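Local coordinates for 3,4-dihydroxy-2-butanone 4-phosphate synthase (Candida albicans, PDB 1TKS) that catalyses the conversion of D-ribulose 5-phosphate to formate and 3,4-dihydroxy-2-butanone 4-phosphate in riboflavin biosynthesis, at the interface of chains A and B. Coordinates in Å, arbitrary orientation; residue numbers count along the deposited sequence, not the author numbering. Chains: chain A/B, 3,4-dihydroxy-2-butanone 4-phosphate synthase.

The interface of chains A and B. Residues chain A 32, 55, 57, 87, 166, 175; chain B 99, 101-102, 128.
Two loop stretches of chain B, one with B:Thr99, B:Ile101 and B:Ser102 and the other with B:His128, meet the end of strand 162-166 of chain A and the loops bearing A:Glu32, A:Ser55, A:Tyr57, A:Tyr87 and A:Met175. B:Ile101 has the largest buried surface of the group, 74 Å². With CG1 anti to its backbone N (chi1 -172°), its longer branch runs alongside A:Ser55 and ends against A:Tyr57, where CD1 lies 3.6 Å from CB. Its other branch, CG2, faces the carboxylate of A:Glu166, 3.7 Å from OE2, and also meets the terminal methyl CE of A:Met175, whose side chain crosses it at about a right angle.

Behind this apolar tip, chain A holds its own polar groups. The hydroxyl OG of A:Ser55 donates to A:Glu166 OE1 at 2.8 Å, meeting the carboxylate oxygen on its syn side, 31° out of plane. The same hydroxyl accepts the backbone N of A:Tyr57 at 3.1 Å; these bonds would help to hold the surface against which B:Ile101 packs.

A:Tyr57 lays one ring face over the backbone of B:His128, the two side chains crossing at about a right angle, its CZ 3.7 Å from the histidine CA and CE1 3.5 Å from the carbonyl O; the CD1 tip of B:Ile101 lies on this side too. The hydroxyl of A:Tyr87 sits in plane at the edge of the A:Tyr57 ring and lies above the CE1/ND1 rim of the imidazole of B:His128, on the side opposite the backbone N of B:Ile101.

No direct hydrogen bond crosses the patch, but a water joins B:Thr99 OG1 (2.7 Å) to A:Glu32 OE1, in the loop between metal-binding A:Glu30 and substrate-binding A:Asp34. The match is thus chiefly one of shape, repeated by the two-fold axis. By family precedent the enzyme works as a homodimer, and B:His128 probably reaches from the partner chain to the substrate pocket of chain A near A:Glu166, with B:Ile101 packing beside it, linking dimer assembly to catalysis.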
ATOM      1  N   GLU A  32     -17.230  -2.714   6.467  1.00 11.12           N
ATOM      2  CA  GLU A  32     -15.972  -3.393   6.169  1.00 10.31           C
ATOM      3  C   GLU A  32     -15.056  -3.151   7.367  1.00  9.13           C
ATOM      4  O   GLU A  32     -15.037  -2.057   7.936  1.00 11.24           O
ATOM      5  CB  GLU A  32     -15.354  -2.819   4.895  1.00 11.26           C
ATOM      6  CG  GLU A  32     -16.319  -2.820   3.722  1.00 14.76           C
ATOM      7  CD  GLU A  32     -15.699  -2.293   2.449  1.00 14.81           C
ATOM      8  OE1 GLU A  32     -14.801  -1.430   2.536  1.00 19.32           O
ATOM      9  OE2 GLU A  32     -16.122  -2.738   1.362  1.00 17.53           O
ATOM     10  N   SER A  55      -5.049  -4.683   2.495  1.00  7.26           N
ATOM     11  CA  SER A  55      -4.819  -4.050   1.202  1.00  7.77           C
ATOM     12  C   SER A  55      -3.345  -3.705   1.026  1.00  8.64           C
ATOM     13  O   SER A  55      -2.895  -3.468  -0.093  1.00  7.50           O
ATOM     14  CB  SER A  55      -5.625  -2.756   1.089  1.00  8.67           C
ATOM     15  OG  SER A  55      -4.982  -1.710   1.792  1.00  7.78           O
ATOM     16  N   TYR A  57      -1.995  -1.018   1.943  1.00  8.88           N
ATOM     17  CA  TYR A  57      -1.873   0.441   1.942  1.00  8.06           C
ATOM     18  C   TYR A  57      -1.911   0.816   3.421  1.00  8.97           C
ATOM     19  O   TYR A  57      -2.877   1.405   3.914  1.00  8.98           O
ATOM     20  CB  TYR A  57      -3.057   1.058   1.180  1.00  9.10           C
ATOM     21  CG  TYR A  57      -2.790   2.402   0.531  1.00  8.96           C
ATOM     22  CD1 TYR A  57      -1.804   2.547  -0.445  1.00 10.59           C
ATOM     23  CD2 TYR A  57      -3.552   3.523   0.870  1.00  9.38           C
ATOM     24  CE1 TYR A  57      -1.583   3.776  -1.069  1.00  9.13           C
ATOM     25  CE2 TYR A  57      -3.338   4.756   0.251  1.00  9.46           C
ATOM     26  CZ  TYR A  57      -2.355   4.874  -0.714  1.00 10.60           C
ATOM     27  OH  TYR A  57      -2.147   6.091  -1.334  1.00 12.83           O
ATOM     28  N   TYR A  87      -4.263  12.566   4.413  1.00 13.39           N
ATOM     29  CA  TYR A  87      -2.945  12.012   4.148  1.00 12.88           C
ATOM     30  C   TYR A  87      -1.869  13.083   4.265  1.00 12.52           C
ATOM     31  O   TYR A  87      -2.072  14.224   3.847  1.00 13.13           O
ATOM     32  CB  TYR A  87      -2.870  11.442   2.730  1.00 12.69           C
ATOM     33  CG  TYR A  87      -3.748  10.248   2.467  1.00 13.71           C
ATOM     34  CD1 TYR A  87      -4.955  10.384   1.784  1.00 14.74           C
ATOM     35  CD2 TYR A  87      -3.357   8.977   2.876  1.00 13.17           C
ATOM     36  CE1 TYR A  87      -5.751   9.280   1.508  1.00 17.42           C
ATOM     37  CE2 TYR A  87      -4.141   7.865   2.611  1.00 16.40           C
ATOM     38  CZ  TYR A  87      -5.335   8.023   1.925  1.00 17.95           C
ATOM     39  OH  TYR A  87      -6.108   6.922   1.648  1.00 19.24           O
ATOM     40  N   GLU A 166      -7.037  -2.058   5.748  1.00  8.84           N
ATOM     41  CA  GLU A 166      -8.292  -2.760   5.462  1.00  9.82           C
ATOM     42  C   GLU A 166      -8.160  -4.261   5.262  1.00  8.71           C
ATOM     43  O   GLU A 166      -7.323  -4.714   4.487  1.00  9.27           O
ATOM     44  CB  GLU A 166      -8.956  -2.185   4.202  1.00  9.77           C
ATOM     45  CG  GLU A 166      -9.164  -0.683   4.188  1.00 12.04           C
ATOM     46  CD  GLU A 166      -7.946   0.078   3.708  1.00 12.08           C
ATOM     47  OE1 GLU A 166      -6.863  -0.530   3.569  1.00 10.61           O
ATOM     48  OE2 GLU A 166      -8.075   1.299   3.468  1.00 13.06           O
ATOM     49  N   MET A 175     -13.041  -6.574   0.224  1.00  9.32           N
ATOM     50  CA  MET A 175     -12.919  -6.188   1.624  1.00 10.74           C
ATOM     51  C   MET A 175     -13.846  -7.031   2.495  1.00 10.45           C
ATOM     52  O   MET A 175     -14.959  -7.366   2.092  1.00 11.43           O
ATOM     53  CB  MET A 175     -13.237  -4.699   1.788  1.00 11.18           C
ATOM     54  CG  MET A 175     -12.029  -3.777   1.627  1.00 12.76           C
ATOM     55  SD  MET A 175     -11.144  -3.912   0.057  1.00 13.48           S
ATOM     56  CE  MET A 175      -9.589  -3.072   0.482  1.00 14.22           C
TER
ATOM     57  N   THR B  99     -14.532   3.787  -2.222  1.00 13.65           N
ATOM     58  CA  THR B  99     -13.485   3.824  -1.199  1.00 13.95           C
ATOM     59  C   THR B  99     -12.100   4.058  -1.801  1.00 12.13           C
ATOM     60  O   THR B  99     -11.177   4.480  -1.103  1.00 14.00           O
ATOM     61  CB  THR B  99     -13.428   2.511  -0.377  1.00 14.23           C
ATOM     62  OG1 THR B  99     -13.044   1.425  -1.229  1.00 15.71           O
ATOM     63  CG2 THR B  99     -14.779   2.207   0.250  1.00 16.92           C
ATOM     64  N   ILE B 101      -9.696   2.220  -2.419  1.00 10.71           N
ATOM     65  CA  ILE B 101      -8.738   1.169  -2.070  1.00  8.95           C
ATOM     66  C   ILE B 101      -9.121  -0.245  -2.542  1.00 10.33           C
ATOM     67  O   ILE B 101      -8.278  -1.144  -2.583  1.00  9.38           O
ATOM     68  CB  ILE B 101      -8.503   1.176  -0.533  1.00  9.53           C
ATOM     69  CG1 ILE B 101      -7.366   0.224  -0.151  1.00  8.74           C
ATOM     70  CG2 ILE B 101      -9.779   0.786   0.190  1.00 10.11           C
ATOM     71  CD1 ILE B 101      -6.028   0.603  -0.742  1.00  8.62           C
ATOM     72  N   SER B 102     -10.383  -0.446  -2.909  1.00  8.19           N
ATOM     73  CA  SER B 102     -10.820  -1.766  -3.367  1.00  8.04           C
ATOM     74  C   SER B 102     -10.048  -2.190  -4.614  1.00  8.22           C
ATOM     75  O   SER B 102      -9.500  -1.351  -5.334  1.00  8.17           O
ATOM     76  CB  SER B 102     -12.317  -1.764  -3.680  1.00  8.48           C
ATOM     77  OG  SER B 102     -12.593  -1.078  -4.890  1.00  9.25           O
ATOM     78  N   HIS B 128      -5.626   6.564  -3.545  1.00 10.03           N
ATOM     79  CA  HIS B 128      -5.127   5.275  -3.084  1.00  9.58           C
ATOM     80  C   HIS B 128      -4.145   4.594  -4.034  1.00  9.96           C
ATOM     81  O   HIS B 128      -3.703   3.473  -3.781  1.00  8.62           O
ATOM     82  CB  HIS B 128      -6.316   4.362  -2.795  1.00 10.25           C
ATOM     83  CG  HIS B 128      -7.190   4.855  -1.683  1.00 11.92           C
ATOM     84  ND1 HIS B 128      -7.023   4.459  -0.374  1.00 13.29           N
ATOM     85  CD2 HIS B 128      -8.225   5.730  -1.684  1.00 12.64           C
ATOM     86  CE1 HIS B 128      -7.919   5.066   0.384  1.00 13.52           C
ATOM     87  NE2 HIS B 128      -8.660   5.842  -0.385  1.00 14.96           N
TER
HETATM   88  O   HOH W   1     -12.781  -0.791   0.212  1.00 19.28           O